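Local structure of beta-galactosidase (Bacillus circulans, 4MAD) at residues C110-F115 and R461-P466; G294-A299 and Q391-I396; G98-V103 and P162-Q167; I31-G36 and G59-E64; N283-H288 and T311-D316. The protein probably hydrolyses terminal non-reducing beta-D-galactose residues of beta-D-galactosides, as a family 35 glycoside hydrolase built round a (beta/alpha)8 barrel. One frame throughout, in Å; residues are numbered along the deposited sequence.

Overall arrangement
All five contacts are buried, but they sit at different levels of the fold. Contacts 3 and 4 lie in the barrel wall, their centres about 9 Å apart; they pair neighbouring parallel strands by backbone hydrogen bonds and meet where strand 62-66 adjoins strand 100-104. Contact 5 starts on strand 281-284, which neighbours strand 34-38 of contact 4, yet works mainly through tyrosine rings and a methionine. Contacts 1 and 2 touch each other and join barrel loops to the first all-beta domain. Contact 1 does so with a salt bridge and polar bonds, contact 2 with packed aromatic rings and no hydrogen bond across. Glu112 (contact 1) meets Tyr313 (contact 5) beside the predicted active site.

Contact 1: C110-F115 and R461-P466; sequences CAEWEF and RINYGP
Arg461, with CG anti to its carbonyl carbon (chi1 -68°) and its chain extended, reaches Glu114, whose chain bends at chi2 (-87°) to bring the carboxylate across. Their salt bridge joins a (beta/alpha)8 barrel loop after strand 100-104 to a loop of the first all-beta domain. Glu114 OE2 takes Arg461 NH1 at 3.0 Å on its syn side and in the guanidinium plane, while Arg461 N meets Glu114 OE1 at 2.8 Å from above the carboxylate plane. The carboxylate thus holds both ends of Arg461, whose NH2 also bridges to Glu387. An alanine in place of Glu114 would probably cost Arg461 N and NH1 these acceptors and cut one tie between the loops, leaving the guanidinium to Glu387 and Ala392 O. Phe115 N binds Arg461 O at 3.0 Å (165°), and Phe115 CD2 rests 3.6 Å from Arg461 CD. Asn463 OD1 accepts a weak bond from Glu112 N. Glu112, its OE1 bonded to Tyr313, lines a pocket with Tyr464 for 2-(2-methoxyethoxy)ethanol, probably from the crystallisation liquor. A water lies within hydrogen-bonding distance of Glu112 OE2 (2.7 Å) and Asn463 OD1 (3.0 Å). Cys110 SG lies 3.9 Å from Tyr464 CD1, oblique to the ring.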
# COMPACT_ATOMS: atom_id res chain seq x y z
N CYS A 110 3.52 6.47 5.21
CA CYS A 110 2.07 6.54 5.33
C CYS A 110 1.62 6.01 3.98
O CYS A 110 1.89 4.93 3.64
CB CYS A 110 1.60 7.95 5.58
SG CYS A 110 -0.12 8.00 6.02
N ALA A 111 0.89 6.84 3.22
CA ALA A 111 0.59 6.56 1.82
C ALA A 111 -0.53 5.55 1.53
O ALA A 111 -0.85 5.31 0.36
CB ALA A 111 1.86 6.17 1.07
N GLU A 112 -1.11 4.95 2.56
CA GLU A 112 -2.16 3.97 2.37
C GLU A 112 -1.53 2.63 1.99
O GLU A 112 -2.07 1.94 1.20
CB GLU A 112 -3.14 4.43 1.30
CG GLU A 112 -4.08 5.49 1.72
CD GLU A 112 -3.48 6.85 1.69
OE1 GLU A 112 -3.12 7.30 0.66
OE2 GLU A 112 -3.44 7.50 2.68
N TRP A 113 -0.37 2.35 2.54
CA TRP A 113 0.47 1.21 2.24
C TRP A 113 0.77 0.43 3.53
O TRP A 113 0.91 1.02 4.54
CB TRP A 113 1.80 1.70 1.66
CG TRP A 113 2.75 0.71 1.17
CD1 TRP A 113 3.91 0.33 1.78
CD2 TRP A 113 2.73 0.02 -0.06
NE1 TRP A 113 4.56 -0.57 1.05
CE2 TRP A 113 3.85 -0.81 -0.08
CE3 TRP A 113 1.84 -0.04 -1.12
CZ2 TRP A 113 4.12 -1.64 -1.14
CZ3 TRP A 113 2.11 -0.89 -2.14
CH2 TRP A 113 3.24 -1.65 -2.16
N GLU A 114 0.97 -0.87 3.42
CA GLU A 114 1.03 -1.70 4.60
C GLU A 114 1.99 -1.10 5.63
O GLU A 114 3.10 -0.85 5.33
CB GLU A 114 1.55 -3.09 4.20
CG GLU A 114 0.73 -4.26 4.64
CD GLU A 114 1.07 -4.77 6.02
OE1 GLU A 114 0.21 -5.40 6.61
OE2 GLU A 114 2.16 -4.51 6.44
N PHE A 115 1.47 -0.86 6.82
CA PHE A 115 2.27 -0.48 7.99
C PHE A 115 2.98 0.84 7.74
O PHE A 115 3.96 1.16 8.32
CB PHE A 115 3.24 -1.60 8.40
CG PHE A 115 3.76 -1.55 9.86
CD1 PHE A 115 3.30 -0.66 10.76
CD2 PHE A 115 4.67 -2.49 10.33
CE1 PHE A 115 3.78 -0.67 12.07
CE2 PHE A 115 5.16 -2.47 11.61
CZ PHE A 115 4.72 -1.59 12.46
N ARG A 461 -1.86 -3.73 7.63
CA ARG A 461 -1.42 -2.98 8.78
C ARG A 461 -1.72 -1.50 8.62
O ARG A 461 -1.44 -0.95 7.64
CB ARG A 461 0.06 -3.19 9.11
CG ARG A 461 0.42 -4.56 9.60
CD ARG A 461 1.78 -4.71 10.28
NE ARG A 461 2.00 -6.09 10.66
CZ ARG A 461 2.27 -7.02 9.79
NH1 ARG A 461 2.41 -6.70 8.52
NH2 ARG A 461 2.43 -8.25 10.17
N ILE A 462 -2.28 -0.93 9.67
CA ILE A 462 -2.63 0.45 9.77
C ILE A 462 -1.42 1.32 9.47
O ILE A 462 -0.35 1.04 9.83
CB ILE A 462 -3.15 0.78 11.18
CG1 ILE A 462 -4.54 0.21 11.33
CG2 ILE A 462 -3.22 2.25 11.42
CD1 ILE A 462 -4.99 0.02 12.70
N ASN A 463 -1.68 2.36 8.72
CA ASN A 463 -0.65 3.24 8.22
C ASN A 463 -0.72 4.70 8.64
O ASN A 463 0.01 5.45 8.18
CB ASN A 463 -0.56 3.18 6.69
CG ASN A 463 -1.79 3.75 5.99
OD1 ASN A 463 -1.92 4.96 5.75
ND2 ASN A 463 -2.68 2.86 5.64
N TYR A 464 -1.65 5.04 9.49
CA TYR A 464 -1.84 6.37 9.95
C TYR A 464 -2.56 6.33 11.29
O TYR A 464 -3.43 5.56 11.46
CB TYR A 464 -2.70 7.17 8.96
CG TYR A 464 -2.94 8.58 9.35
CD1 TYR A 464 -2.04 9.58 9.02
CD2 TYR A 464 -4.08 8.95 10.05
CE1 TYR A 464 -2.24 10.86 9.41
CE2 TYR A 464 -4.29 10.24 10.42
CZ TYR A 464 -3.38 11.19 10.09
OH TYR A 464 -3.59 12.46 10.45
N GLY A 465 -2.21 7.30 12.11
CA GLY A 465 -2.81 7.47 13.41
C GLY A 465 -2.23 6.68 14.57
O GLY A 465 -1.23 6.10 14.45
N PRO A 466 -2.95 6.70 15.67
CA PRO A 466 -2.43 6.29 16.97
C PRO A 466 -2.47 4.79 17.18
O PRO A 466 -1.99 4.33 18.16
CB PRO A 466 -3.37 6.99 17.94
CG PRO A 466 -4.52 7.33 17.20
CD PRO A 466 -4.15 7.52 15.81
O HOH W 1 -4.39 6.43 4.95

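Contact 2: G294-A299 and Q391-I396; sequences GFYNGA and QAYGFI
Tyr296 turns the edge of its ring toward the face of Tyr393 in an offset edge-to-face pair, with centroids 5.3 Å apart and planes at 79°. The closest atoms of the two rings are Tyr296 CE1 and Tyr393 CE2, 3.7 Å apart. The opposite face of Tyr393 carries the methyl group of its neighbour Ala392, CB standing 3.7 Å above the ring plane and over its centre, so the phenol is held from both sides. Phe295 and Tyr393 instead run antiparallel alongside each other, touching CB to CB at 3.5 Å. These rings join the loop that follows the last barrel strand, 281-284, to the start of strand 395-403 in the antiparallel sheet of the first all-beta domain, and no hydrogen bond crosses between them. Phe295 lays one ring face on the backbone of Gly394, whose CA is 3.7 Å from the ring centroid in a CH-pi contact. Phe395 crosses Phe295 at about a right angle, CE2 lying 4.1 Å from Phe295 CZ. Behind the turn, Gln391 NE2 donates in its amide plane to both Tyr393 O (2.8 Å) and Phe395 O (2.9 Å), fixing the curve that presents Tyr393 and Gly394.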
# COMPACT_ATOMS: atom_id res chain seq x y z
N GLY A 294 -0.67 -7.73 -4.30
CA GLY A 294 -0.43 -8.64 -3.22
C GLY A 294 -1.18 -8.26 -1.97
O GLY A 294 -2.32 -7.97 -1.99
N PHE A 295 -0.44 -8.26 -0.88
CA PHE A 295 -0.95 -7.95 0.43
C PHE A 295 -0.49 -6.54 0.85
O PHE A 295 -0.44 -6.26 1.99
CB PHE A 295 -0.45 -9.04 1.39
CG PHE A 295 -1.09 -10.38 1.19
CD1 PHE A 295 -2.43 -10.55 1.34
CD2 PHE A 295 -0.35 -11.49 0.89
CE1 PHE A 295 -2.98 -11.73 1.18
CE2 PHE A 295 -0.91 -12.67 0.78
CZ PHE A 295 -2.21 -12.79 0.92
N TYR A 296 -0.11 -5.67 -0.09
CA TYR A 296 0.56 -4.47 0.31
C TYR A 296 -0.33 -3.29 0.72
O TYR A 296 0.13 -2.28 1.09
CB TYR A 296 1.51 -4.01 -0.76
CG TYR A 296 2.69 -4.91 -0.99
CD1 TYR A 296 3.57 -5.21 0.01
CD2 TYR A 296 2.95 -5.42 -2.22
CE1 TYR A 296 4.65 -5.99 -0.22
CE2 TYR A 296 4.00 -6.18 -2.46
CZ TYR A 296 4.87 -6.48 -1.46
OH TYR A 296 5.94 -7.26 -1.73
N ASN A 297 -1.62 -3.48 0.66
CA ASN A 297 -2.52 -2.43 1.04
C ASN A 297 -2.39 -2.02 2.49
O ASN A 297 -2.13 -2.82 3.30
CB ASN A 297 -3.94 -2.84 0.84
CG ASN A 297 -4.37 -3.86 1.85
OD1 ASN A 297 -4.99 -3.52 2.83
ND2 ASN A 297 -4.08 -5.07 1.59
N GLY A 298 -2.62 -0.75 2.75
CA GLY A 298 -2.70 -0.21 4.08
C GLY A 298 -4.08 -0.23 4.72
O GLY A 298 -4.93 -0.85 4.24
N ALA A 299 -4.24 0.46 5.82
CA ALA A 299 -5.50 0.60 6.53
C ALA A 299 -5.53 1.84 7.40
O ALA A 299 -4.54 2.43 7.62
CB ALA A 299 -5.79 -0.58 7.35
N GLN A 391 6.22 -13.91 10.09
CA GLN A 391 5.34 -13.70 8.97
C GLN A 391 4.82 -12.27 8.80
O GLN A 391 4.18 -11.76 9.66
CB GLN A 391 4.12 -14.61 9.08
CG GLN A 391 3.20 -14.51 7.87
CD GLN A 391 1.91 -15.25 8.02
OE1 GLN A 391 1.71 -15.95 8.98
NE2 GLN A 391 1.04 -15.11 7.05
N ALA A 392 5.12 -11.66 7.68
CA ALA A 392 4.65 -10.32 7.39
C ALA A 392 3.22 -10.22 6.94
O ALA A 392 2.47 -9.53 7.50
CB ALA A 392 5.54 -9.67 6.33
N TYR A 393 2.91 -10.95 5.89
CA TYR A 393 1.65 -10.82 5.19
C TYR A 393 0.87 -12.13 4.99
O TYR A 393 1.41 -13.17 5.02
CB TYR A 393 1.83 -10.14 3.84
CG TYR A 393 2.82 -9.01 3.74
CD1 TYR A 393 2.64 -7.85 4.42
CD2 TYR A 393 3.91 -9.10 2.91
CE1 TYR A 393 3.51 -6.82 4.32
CE2 TYR A 393 4.81 -8.11 2.83
CZ TYR A 393 4.62 -6.95 3.50
OH TYR A 393 5.51 -5.96 3.44
N GLY A 394 -0.43 -12.00 4.80
CA GLY A 394 -1.29 -13.10 4.45
C GLY A 394 -2.23 -13.68 5.49
O GLY A 394 -2.81 -12.97 6.19
N PHE A 395 -2.30 -15.00 5.56
CA PHE A 395 -3.24 -15.73 6.39
C PHE A 395 -2.41 -16.60 7.32
O PHE A 395 -1.29 -16.88 7.04
CB PHE A 395 -4.15 -16.63 5.55
CG PHE A 395 -5.02 -15.90 4.56
CD1 PHE A 395 -6.31 -15.60 4.86
CD2 PHE A 395 -4.55 -15.55 3.32
CE1 PHE A 395 -7.08 -14.93 4.01
CE2 PHE A 395 -5.35 -14.90 2.46
CZ PHE A 395 -6.61 -14.59 2.80
N ILE A 396 -2.98 -16.98 8.43
CA ILE A 396 -2.32 -17.87 9.35
C ILE A 396 -3.36 -18.73 10.03
O ILE A 396 -4.37 -18.27 10.40
CB ILE A 396 -1.46 -17.10 10.35
CG1 ILE A 396 -0.80 -18.04 11.34
CG2 ILE A 396 -2.25 -16.13 11.07
CD1 ILE A 396 0.22 -17.44 12.07

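Contact 3: G98-V103 and P162-Q167; sequences GLHVIV and PIIALQ
Val101 and Pro162 open the pairing: Val101 N donates to Pro162 O at 2.9 Å, and their side chains run alongside in the same sense. Pro162 O has a second donor, a water at 3.0 Å that also sits in the plane of the His100 ring, 2.7 Å from its ND1. Val101 O in turn accepts from Ile164 N at 3.1 Å. Val101 lies beside Ile163 but Val103 beside Leu166, so the second strand has one residue more between these pairs. Ala165 N is buried here and has no partner, whereas Ala165 O accepts a straight bond from Val103 N (3.2 Å, 168°). Val103 O closes the series by taking Gln167 N at 3.2 Å. On its far side strand 100-104 is bonded to strand 62-66, through His100 to Asn61 and Val63 and through Ile102 to Val63 and Thr65.

Ile164 has CG1 flanked by its backbone N and carbonyl carbon (chi1 60°), which carries CD1 to within 3.8 Å of His100 CB. Val101, Val103, Ile163 and Leu166 share one face of the sheet, where Val103 CG2 meets Ile163 CD1 at 3.8 Å and helix 87-97 packs on Val101 and Ile163. Ile102 and Ala165 share the other face, against Phe199. This is the pairing of the third and fourth parallel strands in the closed eight-stranded wall of a TIM barrel.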
# COMPACT_ATOMS: atom_id res chain seq x y z
N GLY A 98 13.04 13.03 -18.91
CA GLY A 98 13.19 14.43 -18.67
C GLY A 98 12.47 15.05 -17.49
O GLY A 98 12.10 16.19 -17.58
N LEU A 99 12.32 14.33 -16.41
CA LEU A 99 11.71 14.88 -15.21
C LEU A 99 12.72 15.04 -14.09
O LEU A 99 13.53 14.21 -13.89
CB LEU A 99 10.58 13.99 -14.71
CG LEU A 99 9.43 13.78 -15.67
CD1 LEU A 99 8.67 12.52 -15.41
CD2 LEU A 99 8.55 14.90 -15.56
N HIS A 100 12.61 16.12 -13.36
CA HIS A 100 13.27 16.18 -12.09
C HIS A 100 12.62 15.17 -11.16
O HIS A 100 11.54 14.76 -11.38
CB HIS A 100 13.15 17.53 -11.45
CG HIS A 100 13.65 18.64 -12.28
ND1 HIS A 100 14.92 18.66 -12.78
CD2 HIS A 100 13.04 19.74 -12.75
CE1 HIS A 100 15.08 19.73 -13.52
NE2 HIS A 100 13.95 20.41 -13.52
N VAL A 101 13.35 14.79 -10.14
CA VAL A 101 12.84 13.84 -9.15
C VAL A 101 12.90 14.32 -7.68
O VAL A 101 13.87 14.78 -7.23
CB VAL A 101 13.58 12.52 -9.26
CG1 VAL A 101 13.14 11.57 -8.19
CG2 VAL A 101 13.37 11.93 -10.60
N ILE A 102 11.81 14.14 -6.95
CA ILE A 102 11.77 14.36 -5.52
C ILE A 102 11.58 12.98 -4.91
O ILE A 102 10.80 12.24 -5.37
CB ILE A 102 10.61 15.24 -5.13
CG1 ILE A 102 10.81 16.67 -5.64
CG2 ILE A 102 10.46 15.30 -3.66
CD1 ILE A 102 9.67 17.57 -5.44
N VAL A 103 12.37 12.67 -3.90
CA VAL A 103 12.31 11.39 -3.22
C VAL A 103 11.87 11.67 -1.79
O VAL A 103 12.36 12.55 -1.18
CB VAL A 103 13.64 10.72 -3.19
CG1 VAL A 103 13.56 9.44 -2.48
CG2 VAL A 103 14.10 10.46 -4.52
N PRO A 162 19.07 13.18 -11.23
CA PRO A 162 17.84 13.96 -11.27
C PRO A 162 17.20 14.30 -9.94
O PRO A 162 16.24 15.00 -9.92
CB PRO A 162 16.91 13.04 -12.03
CG PRO A 162 17.32 11.76 -11.68
CD PRO A 162 18.78 11.78 -11.46
N ILE A 163 17.74 13.78 -8.88
CA ILE A 163 17.11 14.00 -7.59
C ILE A 163 17.51 15.32 -6.98
O ILE A 163 18.59 15.46 -6.47
CB ILE A 163 17.54 12.94 -6.56
CG1 ILE A 163 17.16 11.54 -6.96
CG2 ILE A 163 16.97 13.25 -5.26
CD1 ILE A 163 17.63 10.52 -6.05
N ILE A 164 16.60 16.26 -7.02
CA ILE A 164 16.80 17.60 -6.49
C ILE A 164 16.35 17.92 -5.05
O ILE A 164 16.79 18.85 -4.46
CB ILE A 164 16.17 18.63 -7.46
CG1 ILE A 164 14.71 18.37 -7.59
CG2 ILE A 164 16.76 18.50 -8.78
CD1 ILE A 164 14.01 19.39 -8.26
N ALA A 165 15.45 17.12 -4.51
CA ALA A 165 15.00 17.32 -3.16
C ALA A 165 14.56 16.04 -2.46
O ALA A 165 14.17 15.12 -3.05
CB ALA A 165 13.95 18.30 -3.11
N LEU A 166 14.64 16.08 -1.17
CA LEU A 166 14.17 14.99 -0.39
C LEU A 166 13.39 15.41 0.86
O LEU A 166 13.73 16.38 1.47
CB LEU A 166 15.35 14.15 0.03
CG LEU A 166 16.23 13.57 -1.05
CD1 LEU A 166 17.43 14.41 -1.20
CD2 LEU A 166 16.63 12.19 -0.70
N GLN A 167 12.38 14.63 1.20
CA GLN A 167 11.58 14.91 2.38
C GLN A 167 12.12 14.19 3.59
O GLN A 167 12.52 13.10 3.47
CB GLN A 167 10.15 14.47 2.19
CG GLN A 167 9.21 15.04 3.20
CD GLN A 167 7.80 14.59 3.02
OE1 GLN A 167 7.44 13.52 3.47
NE2 GLN A 167 7.01 15.38 2.37
O HOH W 2 16.92 17.08 -12.02

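Contact 4: I31-G36 and G59-E64; sequences IRLLSG and GFNTVE
Ser35 pairs with Thr62 and Gly36 with Val63 in parallel register, the short strand axes approaching to 4.4 Å with 40° between their directions. Gly36 N donates to Thr62 O at 3.1 Å, and Glu64 N to Gly36 O at 3.0 Å. Before the strands begin, the side chain of Asn61 carries the pairing on, beside the backbone bond from Asn61 N to Leu34 O. Its chi1 of 57° tucks CG over the backbone, which puts the amide alongside the first segment: ND2 gives a straight bond to Arg32 O (3.0 Å, 166°) while OD1 accepts from Leu34 N at 2.9 Å. Thr62 OG1 donates to Asn61 OD1 from the opposite face of the amide, at 2.8 Å; three bonds, two to OD1 and one from ND2, fix the rotation of the group. The two strands and helix 48-58 form a beta-alpha-beta unit, the first of the barrel; Gly59 ends that helix in a Schellman motif just ahead of Phe60. Gly36 CA stands over one face of the Phe60 ring, 4.2 Å from its centroid, in a CH-pi contact. On the other face of the sheet, Ser35 CB touches Thr62 CB at 3.7 Å. Ser35 OG and Glu64 OE1 both bond to the amide of Asn283, OG to its OD1 and OE1 to its ND2.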
# COMPACT_ATOMS: atom_id res chain seq x y z
N ILE A 31 12.10 28.75 -10.89
CA ILE A 31 11.34 27.61 -11.32
C ILE A 31 10.08 27.48 -10.47
O ILE A 31 10.08 27.77 -9.31
CB ILE A 31 12.13 26.34 -11.19
CG1 ILE A 31 11.37 25.16 -11.77
CG2 ILE A 31 12.49 26.08 -9.79
CD1 ILE A 31 12.19 24.11 -12.25
N ARG A 32 9.01 27.02 -11.06
CA ARG A 32 7.87 26.62 -10.28
C ARG A 32 7.85 25.10 -10.37
O ARG A 32 7.85 24.59 -11.42
CB ARG A 32 6.59 27.19 -10.84
CG ARG A 32 5.43 26.97 -9.99
CD ARG A 32 4.19 26.96 -10.76
NE ARG A 32 3.85 28.24 -11.32
CZ ARG A 32 3.00 29.11 -10.78
NH1 ARG A 32 2.37 28.88 -9.65
NH2 ARG A 32 2.75 30.22 -11.43
N LEU A 33 7.84 24.39 -9.26
CA LEU A 33 7.78 22.95 -9.33
C LEU A 33 6.36 22.52 -9.55
O LEU A 33 5.47 22.83 -8.78
CB LEU A 33 8.37 22.29 -8.08
CG LEU A 33 9.80 22.71 -7.84
CD1 LEU A 33 10.27 22.41 -6.51
CD2 LEU A 33 10.71 22.11 -8.82
N LEU A 34 6.19 21.81 -10.64
CA LEU A 34 4.95 21.19 -10.93
C LEU A 34 5.27 19.72 -10.91
O LEU A 34 5.80 19.25 -11.88
CB LEU A 34 4.49 21.59 -12.32
CG LEU A 34 4.07 23.05 -12.48
CD1 LEU A 34 3.66 23.32 -13.85
CD2 LEU A 34 2.97 23.36 -11.57
N SER A 35 4.87 19.02 -9.86
CA SER A 35 5.23 17.65 -9.63
C SER A 35 4.04 16.73 -9.56
O SER A 35 2.99 17.09 -9.15
CB SER A 35 6.10 17.55 -8.36
OG SER A 35 6.32 16.26 -7.93
N GLY A 36 4.29 15.51 -9.97
CA GLY A 36 3.28 14.50 -9.94
C GLY A 36 3.75 13.32 -9.12
O GLY A 36 4.78 12.85 -9.30
N GLY A 59 2.60 18.14 -18.63
CA GLY A 59 3.26 19.34 -18.21
C GLY A 59 3.96 19.42 -16.88
O GLY A 59 4.47 20.45 -16.58
N PHE A 60 4.02 18.32 -16.15
CA PHE A 60 4.83 18.24 -15.00
C PHE A 60 6.28 18.37 -15.37
O PHE A 60 6.66 17.96 -16.42
CB PHE A 60 4.57 16.91 -14.34
CG PHE A 60 3.20 16.80 -13.76
CD1 PHE A 60 2.87 17.48 -12.64
CD2 PHE A 60 2.24 16.10 -14.39
CE1 PHE A 60 1.62 17.41 -12.13
CE2 PHE A 60 1.00 16.05 -13.88
CZ PHE A 60 0.69 16.73 -12.77
N ASN A 61 7.05 19.00 -14.50
CA ASN A 61 8.48 19.04 -14.65
C ASN A 61 9.20 18.12 -13.67
O ASN A 61 10.36 17.94 -13.80
CB ASN A 61 9.03 20.43 -14.60
CG ASN A 61 8.68 21.20 -13.32
OD1 ASN A 61 8.33 20.66 -12.31
ND2 ASN A 61 8.75 22.50 -13.43
N THR A 62 8.46 17.51 -12.75
CA THR A 62 9.00 16.73 -11.69
C THR A 62 8.08 15.53 -11.40
O THR A 62 6.91 15.64 -11.58
CB THR A 62 9.11 17.63 -10.46
OG1 THR A 62 9.80 18.82 -10.79
CG2 THR A 62 9.80 16.92 -9.36
N VAL A 63 8.66 14.43 -10.95
CA VAL A 63 7.93 13.30 -10.43
C VAL A 63 8.42 13.07 -8.99
O VAL A 63 9.54 13.30 -8.70
CB VAL A 63 8.08 12.00 -11.25
CG1 VAL A 63 9.48 11.53 -11.30
CG2 VAL A 63 7.21 10.94 -10.71
N GLU A 64 7.51 12.66 -8.12
CA GLU A 64 7.80 12.47 -6.75
C GLU A 64 7.39 11.08 -6.35
O GLU A 64 6.32 10.67 -6.68
CB GLU A 64 7.05 13.49 -5.90
CG GLU A 64 7.14 13.30 -4.43
CD GLU A 64 6.09 12.32 -3.93
OE1 GLU A 64 4.91 12.51 -4.19
OE2 GLU A 64 6.49 11.36 -3.30

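Contact 5: N283-H288 and T311-D316; sequences NFYMAH and TSYDYD
Met286 meets Tyr315 from its first side-chain atom, CB lying 4.2 Å from Tyr315 CG. The next atom, CG, stands over one face of the Tyr315 ring, 4.0 Å from its centroid in a CH-pi contact, and also touches Tyr313 CE2 at 3.8 Å, roughly at a right angle to its contact with the Tyr315 ring. Bends at chi2 (-69°) and chi3 (-64°) then fold the chain back. SD comes to 4.1 Å from Tyr313 CE2, oblique to that ring in a Met-aromatic contact, and sits 3.2 Å above the plane of its own neighbour, Tyr285. CE, the tip, runs on beyond SD and makes no contact with segment 311-316. The chain reaches Met286 through a cis peptide bond just past strand 281-284, the eighth strand of the barrel; a non-proline cis peptide at this point recurs in clan GH-A glycosidases. Tyr285 lies close to the predicted nucleophile, its side chain about 4 Å from that of Glu247. Its ring points an edge at the face of Tyr315, planes at 71°, with Tyr285 CD2 3.4 Å from Tyr315 OH. An alanine in place of Tyr315 would probably open a gap beside Met286 CG and leave the edge of Tyr285 without the ring it packs on. Tyr285 OH donates at 2.9 Å to Tyr313 OH, a hydroxyl that also serves Glu112. Two successive turns shape the backbone that carries Tyr313 and Tyr315: an ST turn, in which Asp314 N donates to Ser312 OG, and an Asx turn, in which Asp316 N binds the anti lone pair of Asp314 OD2.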
# COMPACT_ATOMS: atom_id res chain seq x y z
N ASN A 283 2.55 19.43 -5.90
CA ASN A 283 2.72 18.01 -6.18
C ASN A 283 1.38 17.31 -6.15
O ASN A 283 0.78 17.25 -5.16
CB ASN A 283 3.66 17.38 -5.17
CG ASN A 283 3.96 15.94 -5.46
OD1 ASN A 283 4.16 15.55 -6.60
ND2 ASN A 283 4.00 15.14 -4.41
N PHE A 284 0.94 16.81 -7.29
CA PHE A 284 -0.33 16.18 -7.38
C PHE A 284 -0.25 14.78 -6.69
O PHE A 284 0.57 14.00 -7.05
CB PHE A 284 -0.75 16.03 -8.84
CG PHE A 284 -1.54 17.17 -9.37
CD1 PHE A 284 -2.82 17.02 -9.67
CD2 PHE A 284 -0.97 18.38 -9.57
CE1 PHE A 284 -3.54 18.07 -10.13
CE2 PHE A 284 -1.69 19.40 -10.04
CZ PHE A 284 -2.97 19.24 -10.32
N TYR A 285 -1.14 14.53 -5.74
CA TYR A 285 -1.27 13.25 -5.11
C TYR A 285 -2.66 12.64 -5.36
O TYR A 285 -3.60 13.12 -4.84
CB TYR A 285 -1.04 13.41 -3.63
CG TYR A 285 -0.74 12.10 -2.95
CD1 TYR A 285 0.54 11.75 -2.59
CD2 TYR A 285 -1.73 11.18 -2.74
CE1 TYR A 285 0.79 10.54 -2.00
CE2 TYR A 285 -1.47 9.98 -2.18
CZ TYR A 285 -0.22 9.66 -1.79
OH TYR A 285 -0.00 8.46 -1.23
N MET A 286 -2.77 11.58 -6.16
CA MET A 286 -1.70 10.95 -6.92
C MET A 286 -1.83 11.33 -8.40
O MET A 286 -2.90 11.47 -8.89
CB MET A 286 -1.83 9.45 -6.85
CG MET A 286 -1.61 8.85 -5.54
SD MET A 286 0.00 8.89 -4.95
CE MET A 286 0.79 7.89 -6.14
N ALA A 287 -0.72 11.55 -9.08
CA ALA A 287 -0.81 11.76 -10.51
C ALA A 287 -1.13 10.49 -11.25
O ALA A 287 -1.99 10.45 -12.02
CB ALA A 287 0.44 12.35 -11.06
N HIS A 288 -0.34 9.48 -10.99
CA HIS A 288 -0.64 8.11 -11.26
C HIS A 288 -0.60 7.27 -9.97
O HIS A 288 0.37 7.23 -9.32
CB HIS A 288 0.35 7.55 -12.26
CG HIS A 288 0.12 6.11 -12.57
ND1 HIS A 288 -1.02 5.67 -13.18
CD2 HIS A 288 0.84 5.01 -12.27
CE1 HIS A 288 -0.97 4.36 -13.28
NE2 HIS A 288 0.17 3.95 -12.78
N THR A 311 -7.61 -2.88 -2.97
CA THR A 311 -6.52 -3.20 -3.85
C THR A 311 -6.14 -2.10 -4.87
O THR A 311 -5.02 -1.75 -4.99
CB THR A 311 -6.84 -4.48 -4.66
OG1 THR A 311 -7.07 -5.52 -3.77
CG2 THR A 311 -5.67 -4.80 -5.59
N SER A 312 -7.12 -1.60 -5.60
CA SER A 312 -6.90 -0.54 -6.53
C SER A 312 -6.44 0.71 -5.82
O SER A 312 -6.97 1.07 -4.84
CB SER A 312 -8.19 -0.16 -7.28
OG SER A 312 -8.06 0.99 -8.07
N TYR A 313 -5.45 1.37 -6.40
CA TYR A 313 -5.03 2.70 -6.00
C TYR A 313 -5.22 3.72 -7.10
O TYR A 313 -4.47 4.60 -7.22
CB TYR A 313 -3.63 2.72 -5.47
CG TYR A 313 -3.30 3.78 -4.45
CD1 TYR A 313 -4.02 3.92 -3.28
CD2 TYR A 313 -2.24 4.59 -4.63
CE1 TYR A 313 -3.69 4.88 -2.37
CE2 TYR A 313 -1.92 5.53 -3.73
CZ TYR A 313 -2.62 5.68 -2.59
OH TYR A 313 -2.21 6.61 -1.69
N ASP A 314 -6.30 3.58 -7.85
CA ASP A 314 -6.57 4.40 -8.99
C ASP A 314 -6.58 5.82 -8.51
O ASP A 314 -5.97 6.59 -9.08
CB ASP A 314 -7.94 4.03 -9.54
CG ASP A 314 -8.43 4.91 -10.71
OD1 ASP A 314 -8.43 4.42 -11.82
OD2 ASP A 314 -8.88 6.01 -10.46
N TYR A 315 -7.29 6.12 -7.44
CA TYR A 315 -7.23 7.38 -6.69
C TYR A 315 -7.99 8.50 -7.41
O TYR A 315 -7.87 9.62 -7.08
CB TYR A 315 -5.78 7.82 -6.47
CG TYR A 315 -5.55 8.57 -5.20
CD1 TYR A 315 -5.11 7.95 -4.08
CD2 TYR A 315 -5.78 9.90 -5.12
CE1 TYR A 315 -4.91 8.61 -2.92
CE2 TYR A 315 -5.59 10.57 -3.98
CZ TYR A 315 -5.15 9.94 -2.89
OH TYR A 315 -4.96 10.65 -1.78
N ASP A 316 -8.72 8.16 -8.45
CA ASP A 316 -9.25 9.18 -9.31
C ASP A 316 -8.08 10.03 -9.81
O ASP A 316 -8.16 11.19 -9.95
CB ASP A 316 -10.27 10.06 -8.64
CG ASP A 316 -11.16 10.75 -9.63
OD1 ASP A 316 -11.29 10.25 -10.72
OD2 ASP A 316 -11.73 11.76 -9.27